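Alpha/beta hydrolase (Pectobacterium atrosepticum SCRI1043, PDB 3BDV) is an uncharacterised alpha/beta-hydrolase-fold protein that probably acts as a serine hydrolase and binds calcium ions. Local coordinates at residues T128-S133 against Q149-E154; I119-L124 against A144-Q149; M2-I7 against P172-L177; L9-V14 against K178-F183. All coordinates share one frame; numbering follows the deposited sequence. Where two conformers were deposited one is given.

Contact 1 (T128-S133 against Q149-E154)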
loop_
_atom_site.group_PDB
_atom_site.type_symbol
_atom_site.label_atom_id
_atom_site.label_comp_id
_atom_site.label_asym_id
_atom_site.label_seq_id
_atom_site.Cartn_x
_atom_site.Cartn_y
_atom_site.Cartn_z
ATOM N N THR A 128 9.569 -1.107 4.449
ATOM C CA THR A 128 8.216 -1.631 4.293
ATOM C C THR A 128 7.423 -1.631 5.622
ATOM O O THR A 128 7.926 -1.998 6.682
ATOM C CB THR A 128 8.308 -3.059 3.703
ATOM O OG1 THR A 128 9.079 -3.021 2.473
ATOM C CG2 THR A 128 6.975 -3.694 3.425
ATOM N N LEU A 129 6.168 -1.245 5.518
ATOM C CA LEU A 129 5.217 -1.301 6.597
ATOM C C LEU A 129 4.016 -2.160 6.136
ATOM O O LEU A 129 3.458 -1.896 5.072
ATOM C CB LEU A 129 4.759 0.110 6.879
ATOM C CG LEU A 129 4.098 0.533 8.143
ATOM C CD1 LEU A 129 5.056 0.325 9.311
ATOM C CD2 LEU A 129 3.725 2.034 7.899
ATOM N N THR A 130 3.590 -3.120 6.971
ATOM C CA THR A 130 2.491 -4.027 6.650
ATOM C C THR A 130 1.408 -3.925 7.715
ATOM O O THR A 130 1.728 -4.006 8.897
ATOM C CB THR A 130 2.962 -5.483 6.518
ATOM O OG1 THR A 130 3.901 -5.569 5.432
ATOM C CG2 THR A 130 1.772 -6.472 6.223
ATOM N N PHE A 131 0.160 -3.770 7.303
ATOM C CA PHE A 131 -0.965 -3.693 8.242
ATOM C C PHE A 131 -1.785 -4.965 8.035
ATOM O O PHE A 131 -2.128 -5.304 6.890
ATOM C CB PHE A 131 -1.854 -2.495 7.930
ATOM C CG PHE A 131 -1.173 -1.184 8.156
ATOM C CD1 PHE A 131 -0.274 -0.682 7.254
ATOM C CD2 PHE A 131 -1.453 -0.432 9.275
ATOM C CE1 PHE A 131 0.377 0.523 7.496
ATOM C CE2 PHE A 131 -0.810 0.772 9.498
ATOM C CZ PHE A 131 0.106 1.242 8.626
ATOM N N ALA A 132 -2.056 -5.666 9.128
ATOM C CA ALA A 132 -2.708 -6.987 9.077
ATOM C C ALA A 132 -3.889 -7.017 10.030
ATOM O O ALA A 132 -3.803 -6.567 11.134
ATOM C CB ALA A 132 -1.708 -8.077 9.409
ATOM N N SER A 133 -4.998 -7.586 9.566
ATOM C CA SER A 133 -6.223 -7.776 10.359
ATOM C C SER A 133 -6.318 -9.241 10.875
ATOM O O SER A 133 -5.722 -10.175 10.284
ATOM C CB SER A 133 -7.418 -7.427 9.468
ATOM O OG SER A 133 -8.632 -7.859 10.018
ATOM N N GLN A 149 7.744 -10.929 8.334
ATOM C CA GLN A 149 9.062 -11.305 8.791
ATOM C C GLN A 149 9.926 -11.638 7.593
ATOM O O GLN A 149 11.070 -11.156 7.468
ATOM C CB GLN A 149 8.994 -12.490 9.748
ATOM C CG GLN A 149 10.322 -12.921 10.355
ATOM C CD GLN A 149 10.152 -14.091 11.356
ATOM O OE1 GLN A 149 9.408 -15.044 11.093
ATOM N NE2 GLN A 149 10.833 -14.011 12.500
ATOM N N ALA A 150 9.389 -12.404 6.659
ATOM C CA ALA A 150 10.161 -12.746 5.455
ATOM C C ALA A 150 10.561 -11.501 4.660
ATOM O O ALA A 150 11.666 -11.450 4.133
ATOM C CB ALA A 150 9.363 -13.645 4.594
ATOM N N TRP A 151 9.627 -10.549 4.529
ATOM C CA TRP A 151 9.828 -9.340 3.732
ATOM C C TRP A 151 10.656 -8.276 4.469
ATOM O O TRP A 151 11.005 -7.246 3.885
ATOM C CB TRP A 151 8.493 -8.726 3.338
ATOM C CG TRP A 151 7.641 -9.512 2.372
ATOM C CD1 TRP A 151 8.059 -10.383 1.433
ATOM C CD2 TRP A 151 6.223 -9.440 2.248
ATOM N NE1 TRP A 151 7.007 -10.884 0.740
ATOM C CE2 TRP A 151 5.854 -10.328 1.229
ATOM C CE3 TRP A 151 5.208 -8.767 2.961
ATOM C CZ2 TRP A 151 4.551 -10.508 0.838
ATOM C CZ3 TRP A 151 3.885 -8.966 2.565
ATOM C CH2 TRP A 151 3.582 -9.835 1.520
ATOM N N ASP A 152 10.979 -8.552 5.732
ATOM C CA ASP A 152 11.622 -7.578 6.623
ATOM C C ASP A 152 10.793 -6.288 6.724
ATOM O O ASP A 152 11.313 -5.173 6.631
ATOM C CB ASP A 152 13.044 -7.264 6.132
ATOM C CG ASP A 152 13.933 -6.741 7.223
ATOM O OD1 ASP A 152 13.546 -6.726 8.421
ATOM O OD2 ASP A 152 15.059 -6.360 6.859
ATOM N N SER A 153 9.497 -6.458 6.944
ATOM C CA SER A 153 8.576 -5.368 7.102
ATOM C C SER A 153 8.167 -5.246 8.555
ATOM O O SER A 153 8.044 -6.241 9.251
ATOM C CB SER A 153 7.335 -5.685 6.256
ATOM O OG SER A 153 6.282 -4.766 6.476
ATOM N N GLU A 154 7.878 -4.016 9.001
ATOM C CA GLU A 154 7.237 -3.796 10.273
ATOM C C GLU A 154 5.810 -4.317 10.131
ATOM O O GLU A 154 5.209 -4.147 9.060
ATOM C CB GLU A 154 7.142 -2.303 10.575
ATOM C CG GLU A 154 7.417 -1.927 11.971
ATOM C CD GLU A 154 7.364 -0.413 12.199
ATOM O OE1 GLU A 154 7.933 0.341 11.388
ATOM O OE2 GLU A 154 6.745 -0.006 13.184
HETATM O O HOH W 1 11.130 -2.341 6.968
HETATM O O HOH W 2 9.735 0.013 8.428
#
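Strand 128-132 runs beside the start of strand 154-157, and helix 141-151 joins the two in a beta-alpha-beta crossover, the repeating unit of the alpha/beta-hydrolase fold. Thr128 opens the pairing: its carbonyl O accepts Glu154 N at 3.1 Å, with the donor lying above the carbonyl plane. Its chi1 of -55° sets OG1 beside the backbone N, hydrogen-bonded to Val126 O, and leaves CG2 anti to that N, pressing on Ser153 CB at 3.5 Å, a tight contact. A water takes the N-H of Thr128 and donates to Asp152 O, bridging strand and helix end. There Asp152, which binds calcium in a structure of this protein though not in this chain, has the positive phi of a Schellman motif, and the chain leaves the helix to enter strand 154-157. Leu129 is the parallel bridge partner of Glu154, and both side chains leave the same face; CD1 of Leu129 lies alongside the glutamate, 3.6 Å from Glu154 CB. Glu154 OE2 salt-bridges Arg179 of helix 174-185, which covers this face. Thr130 continues the ladder, its N meeting Glu154 O at 2.8 Å nearly along the C=O axis. On the opposite face from Leu129, Thr130 OG1 lies near the plane of the Trp151 ring, at its edge. That hydroxyl, anti to its own carbonyl carbon, donates to Ser153 OG at 2.7 Å. Ser153 OG, anti to its backbone N (chi1 172°), passes the chain on to Glu154 O at 2.9 Å, so Thr130 N and Ser153 OG both grip one carbonyl oxygen.

Contact 2 (I119-L124 against A144-Q149)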
loop_
_atom_site.group_PDB
_atom_site.type_symbol
_atom_site.label_atom_id
_atom_site.label_comp_id
_atom_site.label_asym_id
_atom_site.label_seq_id
_atom_site.Cartn_x
_atom_site.Cartn_y
_atom_site.Cartn_z
ATOM N N ILE A 119 5.525 -14.467 -5.754
ATOM C CA ILE A 119 5.821 -13.596 -4.655
ATOM C C ILE A 119 6.837 -14.317 -3.781
ATOM O O ILE A 119 6.556 -15.436 -3.312
ATOM C CB ILE A 119 4.529 -13.315 -3.848
ATOM C CG1 ILE A 119 3.489 -12.608 -4.743
ATOM C CG2 ILE A 119 4.856 -12.557 -2.537
ATOM C CD1 ILE A 119 3.947 -11.271 -5.351
ATOM N N GLN A 120 8.012 -13.712 -3.572
ATOM C CA GLN A 120 9.088 -14.364 -2.832
ATOM C C GLN A 120 9.003 -14.048 -1.341
ATOM O O GLN A 120 8.599 -12.946 -0.945
ATOM C CB GLN A 120 10.443 -13.908 -3.352
ATOM C CG GLN A 120 10.611 -14.049 -4.861
ATOM C CD GLN A 120 11.891 -13.395 -5.349
ATOM O OE1 GLN A 120 12.934 -13.482 -4.686
ATOM N NE2 GLN A 120 11.824 -12.739 -6.508
ATOM N N ALA A 121 9.369 -15.045 -0.527
ATOM C CA ALA A 121 9.488 -14.919 0.909
ATOM C C ALA A 121 10.929 -14.511 1.202
ATOM O O ALA A 121 11.744 -15.275 1.698
ATOM C CB ALA A 121 9.137 -16.188 1.568
ATOM N N SER A 122 11.219 -13.272 0.848
ATOM C CA SER A 122 12.548 -12.708 1.003
ATOM C C SER A 122 12.453 -11.193 1.172
ATOM O O SER A 122 11.451 -10.560 0.777
ATOM C CB SER A 122 13.454 -13.119 -0.167
ATOM O OG SER A 122 12.865 -12.844 -1.412
ATOM N N PRO A 123 13.480 -10.602 1.784
ATOM C CA PRO A 123 13.432 -9.196 2.107
ATOM C C PRO A 123 13.213 -8.280 0.950
ATOM O O PRO A 123 13.814 -8.452 -0.125
ATOM C CB PRO A 123 14.794 -8.931 2.735
ATOM C CG PRO A 123 15.225 -10.210 3.231
ATOM C CD PRO A 123 14.744 -11.198 2.228
ATOM N N LEU A 124 12.389 -7.276 1.183
ATOM C CA LEU A 124 12.173 -6.242 0.207
ATOM C C LEU A 124 13.383 -5.283 0.330
ATOM O O LEU A 124 13.894 -5.008 1.421
ATOM C CB LEU A 124 10.873 -5.493 0.443
ATOM C CG LEU A 124 9.619 -6.374 0.253
ATOM C CD1 LEU A 124 8.354 -5.596 0.500
ATOM C CD2 LEU A 124 9.618 -6.965 -1.139
ATOM N N ALA A 144 0.229 -13.348 7.922
ATOM C CA ALA A 144 0.695 -11.947 7.792
ATOM C C ALA A 144 2.019 -11.779 8.535
ATOM O O ALA A 144 2.985 -11.211 7.965
ATOM C CB ALA A 144 -0.340 -10.944 8.333
ATOM N N GLN A 145 2.110 -12.350 9.744
ATOM C CA GLN A 145 3.373 -12.343 10.478
ATOM C C GLN A 145 4.517 -13.028 9.748
ATOM O O GLN A 145 5.658 -12.521 9.730
ATOM C CB GLN A 145 3.206 -12.953 11.825
ATOM C CG GLN A 145 2.333 -12.114 12.758
ATOM C CD GLN A 145 2.225 -12.751 14.116
ATOM O OE1 GLN A 145 1.589 -13.806 14.287
ATOM N NE2 GLN A 145 2.877 -12.130 15.104
ATOM N N TYR A 146 4.209 -14.182 9.161
ATOM C CA TYR A 146 5.190 -14.938 8.329
ATOM C C TYR A 146 5.703 -14.077 7.184
ATOM O O TYR A 146 6.931 -13.948 6.935
ATOM C CB TYR A 146 4.538 -16.227 7.763
ATOM C CG TYR A 146 5.349 -16.880 6.673
ATOM C CD1 TYR A 146 6.435 -17.694 6.979
ATOM C CD2 TYR A 146 5.043 -16.669 5.323
ATOM C CE1 TYR A 146 7.173 -18.275 5.989
ATOM C CE2 TYR A 146 5.796 -17.237 4.309
ATOM C CZ TYR A 146 6.861 -18.024 4.646
ATOM O OH TYR A 146 7.586 -18.569 3.624
ATOM N N TRP A 147 4.785 -13.505 6.423
ATOM C CA TRP A 147 5.196 -12.705 5.286
ATOM C C TRP A 147 5.935 -11.427 5.706
ATOM O O TRP A 147 6.938 -11.086 5.105
ATOM C CB TRP A 147 3.998 -12.375 4.416
ATOM C CG TRP A 147 3.533 -13.564 3.623
ATOM C CD1 TRP A 147 2.413 -14.320 3.818
ATOM C CD2 TRP A 147 4.214 -14.136 2.519
ATOM N NE1 TRP A 147 2.360 -15.333 2.880
ATOM C CE2 TRP A 147 3.462 -15.228 2.071
ATOM C CE3 TRP A 147 5.390 -13.811 1.843
ATOM C CZ2 TRP A 147 3.875 -16.015 1.010
ATOM C CZ3 TRP A 147 5.768 -14.575 0.762
ATOM C CH2 TRP A 147 5.027 -15.659 0.355
ATOM N N ALA A 148 5.440 -10.736 6.719
ATOM C CA ALA A 148 6.087 -9.507 7.207
ATOM C C ALA A 148 7.539 -9.839 7.597
ATOM O O ALA A 148 8.450 -9.130 7.193
ATOM C CB ALA A 148 5.290 -8.886 8.374
ATOM N N GLN A 149 7.744 -10.929 8.334
ATOM C CA GLN A 149 9.062 -11.305 8.791
ATOM C C GLN A 149 9.926 -11.638 7.593
ATOM O O GLN A 149 11.070 -11.156 7.468
ATOM C CB GLN A 149 8.994 -12.490 9.748
ATOM C CG GLN A 149 10.322 -12.921 10.355
ATOM C CD GLN A 149 10.152 -14.091 11.356
ATOM O OE1 GLN A 149 9.408 -15.044 11.093
ATOM N NE2 GLN A 149 10.833 -14.011 12.500
#
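An inverse gamma turn centred on Ala121, in the long connection between strands 99-105 and 128-132 of the alpha/beta-hydrolase fold, rests against the aromatic side of helix 141-151. The contact is carried mainly by carbon atoms meeting the far corner of one indole. Trp147 holds CG anti to its carbonyl carbon (chi1 -74°), which sends the six-membered ring out to the turn. Its CZ3 lies 3.7 Å from Ala121 CA and 3.8 Å from Ala121 CB, while CG2 of Ile119 comes within 4.0 Å of the same CZ3, the two side chains crossing at about a right angle. Gln120 O sits at the ring edge, near its plane. The methyl of Ala121 also reaches the tip of Tyr146, with CB 3.5 Å from OH. Tyr146, anti to its backbone N, brings CE2 over the centre of one face of the Trp147 ring, 3.8 Å above the plane. The polar atoms have partners outside these two segments: Trp147 NE1 donates to Glu109, and Gln120 O accepts from both Gln93 and Trp151. Ile119 packs on His90 and Leu124 on Cys89, so segment 119-124 is wedged between helix 83-93 and helix 141-151, just before the chain enters strand 128-132.

Contact 3 (M2-I7 against P172-L177). With EDO (1,2-ethanediol), chain H.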
loop_
_atom_site.group_PDB
_atom_site.type_symbol
_atom_site.label_atom_id
_atom_site.label_comp_id
_atom_site.label_asym_id
_atom_site.label_seq_id
_atom_site.Cartn_x
_atom_site.Cartn_y
_atom_site.Cartn_z
HETATM N N MSE A 2 -9.027 13.662 15.912
HETATM C CA MSE A 2 -8.271 14.301 16.997
HETATM C C MSE A 2 -6.944 14.899 16.491
HETATM O O MSE A 2 -6.524 15.966 16.946
HETATM C CB MSE A 2 -7.988 13.252 18.080
HETATM C CG MSE A 2 -7.859 13.771 19.498
HETATM SE SE MSE A 2 -7.302 12.269 20.653
HETATM C CE MSE A 2 -5.287 12.308 20.351
ATOM N N GLN A 3 -6.316 14.214 15.533
ATOM C CA GLN A 3 -4.986 14.573 15.022
ATOM C C GLN A 3 -4.986 15.066 13.555
ATOM O O GLN A 3 -3.919 15.222 12.957
ATOM C CB GLN A 3 -4.043 13.359 15.176
ATOM C CG GLN A 3 -4.069 12.690 16.580
ATOM C CD GLN A 3 -2.725 12.057 16.997
ATOM O OE1 GLN A 3 -2.231 11.137 16.346
ATOM N NE2 GLN A 3 -2.147 12.549 18.091
ATOM N N THR A 4 -6.172 15.322 12.995
ATOM C CA THR A 4 -6.359 15.703 11.568
ATOM C C THR A 4 -5.442 16.840 11.007
ATOM O O THR A 4 -4.792 16.680 9.970
ATOM C CB THR A 4 -7.860 16.124 11.306
ATOM O OG1 THR A 4 -8.734 15.000 11.480
ATOM C CG2 THR A 4 -8.052 16.707 9.905
ATOM N N THR A 5 -5.439 17.990 11.667
ATOM C CA THR A 5 -4.696 19.149 11.172
ATOM C C THR A 5 -3.205 18.865 11.211
ATOM O O THR A 5 -2.468 19.229 10.285
ATOM C CB THR A 5 -5.014 20.448 11.986
ATOM N N GLU A 6 -2.756 18.186 12.266
ATOM C CA GLU A 6 -1.344 17.865 12.345
ATOM C C GLU A 6 -0.990 16.802 11.336
ATOM O O GLU A 6 0.091 16.901 10.733
ATOM C CB GLU A 6 -0.861 17.484 13.740
ATOM C CG GLU A 6 0.672 17.592 13.843
ATOM N N ILE A 7 -1.885 15.816 11.106
ATOM C CA ILE A 7 -1.670 14.809 10.052
ATOM C C ILE A 7 -1.513 15.514 8.693
ATOM O O ILE A 7 -0.599 15.246 7.932
ATOM C CB ILE A 7 -2.865 13.764 9.946
ATOM C CG1 ILE A 7 -2.783 12.692 11.032
ATOM C CG2 ILE A 7 -2.907 13.102 8.552
ATOM C CD1 ILE A 7 -4.015 11.706 11.104
ATOM N N PRO A 172 -12.196 6.818 6.338
ATOM C CA PRO A 172 -11.136 7.802 6.350
ATOM C C PRO A 172 -9.819 7.302 6.891
ATOM O O PRO A 172 -8.832 7.838 6.531
ATOM C CB PRO A 172 -11.657 8.906 7.270
ATOM C CG PRO A 172 -12.953 8.534 7.639
ATOM C CD PRO A 172 -13.335 7.218 7.182
ATOM N N TRP A 173 -9.856 6.359 7.825
ATOM C CA TRP A 173 -8.660 5.751 8.409
ATOM C C TRP A 173 -7.520 6.714 8.721
ATOM O O TRP A 173 -6.419 6.641 8.141
ATOM C CB TRP A 173 -8.164 4.594 7.521
ATOM C CG TRP A 173 -7.265 3.591 8.254
ATOM C CD1 TRP A 173 -7.272 3.260 9.584
ATOM C CD2 TRP A 173 -6.222 2.804 7.653
ATOM N NE1 TRP A 173 -6.320 2.302 9.835
ATOM C CE2 TRP A 173 -5.649 2.027 8.676
ATOM C CE3 TRP A 173 -5.746 2.665 6.346
ATOM C CZ2 TRP A 173 -4.613 1.139 8.436
ATOM C CZ3 TRP A 173 -4.686 1.829 6.103
ATOM C CH2 TRP A 173 -4.137 1.058 7.136
ATOM N N GLU A 174 -7.788 7.586 9.683
ATOM C CA GLU A 174 -6.782 8.512 10.151
ATOM C C GLU A 174 -5.576 7.786 10.740
ATOM O O GLU A 174 -4.441 8.289 10.610
ATOM C CB GLU A 174 -7.393 9.479 11.150
ATOM C CG GLU A 174 -8.338 10.440 10.491
ATOM C CD GLU A 174 -7.995 11.883 10.734
ATOM O OE1 GLU A 174 -7.119 12.175 11.571
ATOM O OE2 GLU A 174 -8.604 12.740 10.084
ATOM N N TYR A 175 -5.783 6.623 11.370
ATOM C CA TYR A 175 -4.645 5.884 11.940
ATOM C C TYR A 175 -3.660 5.476 10.848
ATOM O O TYR A 175 -2.440 5.587 11.044
ATOM C CB TYR A 175 -5.060 4.646 12.783
ATOM C CG TYR A 175 -3.848 4.048 13.487
ATOM C CD1 TYR A 175 -3.285 4.679 14.593
ATOM C CD2 TYR A 175 -3.250 2.888 13.022
ATOM C CE1 TYR A 175 -2.166 4.157 15.221
ATOM C CE2 TYR A 175 -2.135 2.359 13.654
ATOM C CZ TYR A 175 -1.591 3.005 14.733
ATOM O OH TYR A 175 -0.440 2.499 15.316
ATOM N N GLY A 176 -4.156 5.022 9.696
ATOM C CA GLY A 176 -3.265 4.738 8.574
ATOM C C GLY A 176 -2.485 5.957 8.081
ATOM O O GLY A 176 -1.278 5.888 7.773
ATOM N N LEU A 177 -3.165 7.089 7.971
ATOM C CA LEU A 177 -2.505 8.336 7.628
ATOM C C LEU A 177 -1.460 8.748 8.639
ATOM O O LEU A 177 -0.375 9.201 8.272
ATOM C CB LEU A 177 -3.550 9.442 7.488
ATOM C CG LEU A 177 -4.458 9.378 6.273
ATOM C CD1 LEU A 177 -5.458 10.522 6.390
ATOM C CD2 LEU A 177 -3.643 9.440 4.916
HETATM C C1 EDO H . -0.021 14.190 14.068
HETATM O O1 EDO H . 1.257 14.784 14.380
HETATM C C2 EDO H . 0.030 12.709 13.672
HETATM O O2 EDO H . -0.291 11.835 14.768
HETATM O O HOH W 3 -7.029 11.801 14.246
#
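Glu174, in the first turn of helix 174-185, reaches across to the start of helix 4-15 one atom at a time. Its CB approaches Ile7 CD1 at 4.0 Å. CG stands anti to the carbonyl carbon (chi1 -70°), and a bend at chi2 (-124°) turns the carboxylate so that its two oxygens do different work. OE2 accepts the hydroxyl of Thr4, OG1 to OE2 2.7 Å, with the donor 27° out of the carboxylate plane, and it is also in a salt bridge with Arg41 of helix 34-41. OE1 accepts a hydrogen bond from a water at 2.7 Å; the same water accepts one from the backbone N of Gln3, which occupies the N-cap position of helix 4-15. Here the N-terminal helix lies beside the last helix of the alpha/beta-hydrolase fold, and the carboxylate, close to the first turn of helix 4-15, would probably also interact favourably with its dipole. Ile7 CD1 makes a close methyl-to-oxygen contact with Glu174 OE1 at 3.2 Å. The apolar part is its second branch, CG2, anti to the backbone N, which meets Leu177 CB at 3.9 Å. Leu177 also packs on Trp38 and Phe42. A 1,2-ethanediol, probably from the crystallisation liquor, donates from O2 to Gln3 OE1 at 2.6 Å.

Contact 4 (L9-V14 against K178-F183). With EDO (1,2-ethanediol), chain H.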
loop_
_atom_site.group_PDB
_atom_site.type_symbol
_atom_site.label_atom_id
_atom_site.label_comp_id
_atom_site.label_asym_id
_atom_site.label_seq_id
_atom_site.Cartn_x
_atom_site.Cartn_y
_atom_site.Cartn_z
ATOM N N LEU A 9 -0.795 18.652 7.867
ATOM C CA LEU A 9 0.426 19.485 7.709
ATOM C C LEU A 9 1.648 18.613 7.469
ATOM O O LEU A 9 2.453 18.879 6.585
ATOM C CB LEU A 9 0.694 20.332 8.957
ATOM C CG LEU A 9 -0.227 21.512 9.288
ATOM C CD1 LEU A 9 -0.128 21.904 10.776
ATOM C CD2 LEU A 9 0.102 22.683 8.376
ATOM N N ARG A 10 1.773 17.545 8.250
ATOM C CA ARG A 10 2.939 16.673 8.135
ATOM C C ARG A 10 2.945 15.999 6.783
ATOM O O ARG A 10 3.978 15.969 6.124
ATOM C CB ARG A 10 2.957 15.636 9.254
ATOM C CG ARG A 10 3.392 16.221 10.601
ATOM C CD ARG A 10 3.225 15.231 11.722
ATOM N NE ARG A 10 4.224 14.157 11.687
ATOM C CZ ARG A 10 4.236 13.179 12.590
ATOM N NH1 ARG A 10 3.324 13.127 13.547
ATOM N NH2 ARG A 10 5.107 12.212 12.532
ATOM N N LEU A 11 1.783 15.518 6.324
ATOM C CA LEU A 11 1.742 14.828 5.019
ATOM C C LEU A 11 1.932 15.782 3.847
ATOM O O LEU A 11 2.562 15.436 2.849
ATOM C CB LEU A 11 0.474 13.971 4.843
ATOM C CG LEU A 11 0.552 12.659 5.616
ATOM C CD1 LEU A 11 -0.869 12.033 5.746
ATOM C CD2 LEU A 11 1.563 11.699 5.034
ATOM N N THR A 12 1.446 17.006 4.000
ATOM C CA THR A 12 1.678 18.043 2.991
ATOM C C THR A 12 3.190 18.344 2.827
ATOM O O THR A 12 3.697 18.411 1.714
ATOM C CB THR A 12 0.835 19.320 3.316
ATOM O OG1 THR A 12 -0.558 18.996 3.210
ATOM C CG2 THR A 12 1.195 20.460 2.360
ATOM N N GLU A 13 3.936 18.422 3.925
ATOM C CA GLU A 13 5.403 18.539 3.842
ATOM C C GLU A 13 6.098 17.341 3.212
ATOM O O GLU A 13 7.067 17.494 2.448
ATOM C CB GLU A 13 6.025 18.765 5.209
ATOM C CG GLU A 13 5.673 20.093 5.826
ATOM C CD GLU A 13 6.175 21.260 4.990
ATOM O OE1 GLU A 13 7.400 21.330 4.757
ATOM O OE2 GLU A 13 5.340 22.083 4.549
ATOM N N VAL A 14 5.659 16.137 3.562
ATOM C CA VAL A 14 6.246 14.931 2.956
ATOM C C VAL A 14 6.074 14.969 1.443
ATOM O O VAL A 14 6.972 14.623 0.705
ATOM C CB VAL A 14 5.607 13.654 3.539
ATOM C CG1 VAL A 14 5.900 12.407 2.694
ATOM C CG2 VAL A 14 6.060 13.460 5.031
ATOM N N LYS A 178 -1.786 8.607 9.919
ATOM C CA LYS A 178 -0.802 8.864 10.995
ATOM C C LYS A 178 0.446 7.997 10.850
ATOM O O LYS A 178 1.548 8.497 10.861
ATOM C CB LYS A 178 -1.441 8.677 12.379
ATOM C CG LYS A 178 -0.490 8.923 13.569
ATOM C CD LYS A 178 -1.074 8.571 14.964
ATOM C CE LYS A 178 -0.695 7.126 15.411
ATOM N NZ LYS A 178 0.699 6.892 15.972
ATOM N N ARG A 179 0.277 6.681 10.740
ATOM C CA ARG A 179 1.428 5.811 10.519
ATOM C C ARG A 179 2.208 6.116 9.261
ATOM O O ARG A 179 3.438 6.032 9.247
ATOM C CB ARG A 179 0.976 4.341 10.525
ATOM C CG ARG A 179 0.431 3.941 11.818
ATOM C CD ARG A 179 1.440 4.141 12.926
ATOM N NE ARG A 179 2.662 3.379 12.697
ATOM C CZ ARG A 179 2.941 2.190 13.230
ATOM N NH1 ARG A 179 2.103 1.605 14.068
ATOM N NH2 ARG A 179 4.123 1.619 12.964
ATOM N N LEU A 180 1.516 6.417 8.178
ATOM C CA LEU A 180 2.169 6.784 6.965
ATOM C C LEU A 180 3.050 8.024 7.148
ATOM O O LEU A 180 4.132 8.110 6.620
ATOM C CB LEU A 180 1.120 7.081 5.904
ATOM C CG LEU A 180 1.633 7.547 4.530
ATOM C CD1 LEU A 180 2.640 6.553 3.876
ATOM C CD2 LEU A 180 0.466 7.840 3.653
ATOM N N ALA A 181 2.553 9.003 7.877
ATOM C CA ALA A 181 3.308 10.201 8.136
ATOM C C ALA A 181 4.608 9.896 8.874
ATOM O O ALA A 181 5.684 10.331 8.472
ATOM C CB ALA A 181 2.393 11.205 8.949
ATOM N N GLU A 182 4.504 9.092 9.918
ATOM C CA GLU A 182 5.625 8.674 10.747
ATOM C C GLU A 182 6.716 8.008 9.933
ATOM O O GLU A 182 7.906 8.330 10.061
ATOM C CB GLU A 182 5.130 7.741 11.845
ATOM C CG GLU A 182 4.209 8.462 12.856
ATOM C CD GLU A 182 3.492 7.566 13.813
ATOM O OE1 GLU A 182 3.725 6.360 13.738
ATOM O OE2 GLU A 182 2.688 8.076 14.625
ATOM N N PHE A 183 6.273 7.047 9.119
ATOM C CA PHE A 183 7.123 6.221 8.230
ATOM C C PHE A 183 7.753 7.023 7.133
ATOM O O PHE A 183 8.952 6.918 6.897
ATOM C CB PHE A 183 6.198 5.129 7.664
ATOM C CG PHE A 183 6.801 4.239 6.602
ATOM C CD1 PHE A 183 7.817 3.357 6.919
ATOM C CD2 PHE A 183 6.273 4.216 5.325
ATOM C CE1 PHE A 183 8.302 2.484 5.945
ATOM C CE2 PHE A 183 6.755 3.371 4.346
ATOM C CZ PHE A 183 7.747 2.518 4.623
HETATM C C1 EDO H . -0.021 14.190 14.068
HETATM O O1 EDO H . 1.257 14.784 14.380
HETATM C C2 EDO H . 0.030 12.709 13.672
HETATM O O2 EDO H . -0.291 11.835 14.768
HETATM O O HOH W 4 2.407 10.575 14.788
#
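With CG anti to the carbonyl carbon (chi1 -76°) and a bend at chi3 (73°), Arg10 lays its guanidinium over Ala181, while Leu11, with a similar first torsion, brings its CD2 against the same alanine. Helices 4-15 and 174-185 cover one side of the parallel sheet of the alpha/beta-hydrolase fold, and their axes here cross at 45° and approach to 9.6 Å. Ala181 lies nearest Leu11 across the pair, and its small side chain leaves Leu11 CD2 3.9 Å from Ala181 CA; the same CD2 reaches Leu180 CG at 4.2 Å. Leu11, Val14 and Leu180 also pack on Met20 of strand 19-23. The methyl of Ala181 sits under one face of the Arg10 guanidinium, whose NE is paired with Glu185. Beside it Lys178, Arg179 and Glu182 form a salt-bridge network: Lys178 NZ donates to the syn lone pair of Glu182 OE2 at 2.7 Å, and Arg179 interacts with OE1 through charge alone. Arg10, of opposite charge, touches that carboxylate only through water. That water accepts Arg10 NH1 and donates to Glu182 OE2 at 2.5 Å, while the same NH1 gives a second N-H to O1 of 1,2-ethanediol at 2.8 Å, met at the guanidinium edge, in its plane.

From the N terminus, helix 4-15 comes first in the chain, and its partner, helix 174-185, comes near the C-terminal end. Contact 3 and contact 4 therefore close the widest loops, joining these two helices; they cross along the chain, are neighbours in space, and share the ethanediol. Nested inside both are contact 1 and contact 2, which cross each other, share Gln149, and use helix 141-151 to tie the sheet edge to the connection before strand 128-132. The two pairs lie apart, yet contact 1 meets the helix 174-185 side: Phe131 packs on Trp173, just before that helix, and Glu154 forms a salt bridge with Arg179 on it. Contact 2 touches neither helix-helix contact.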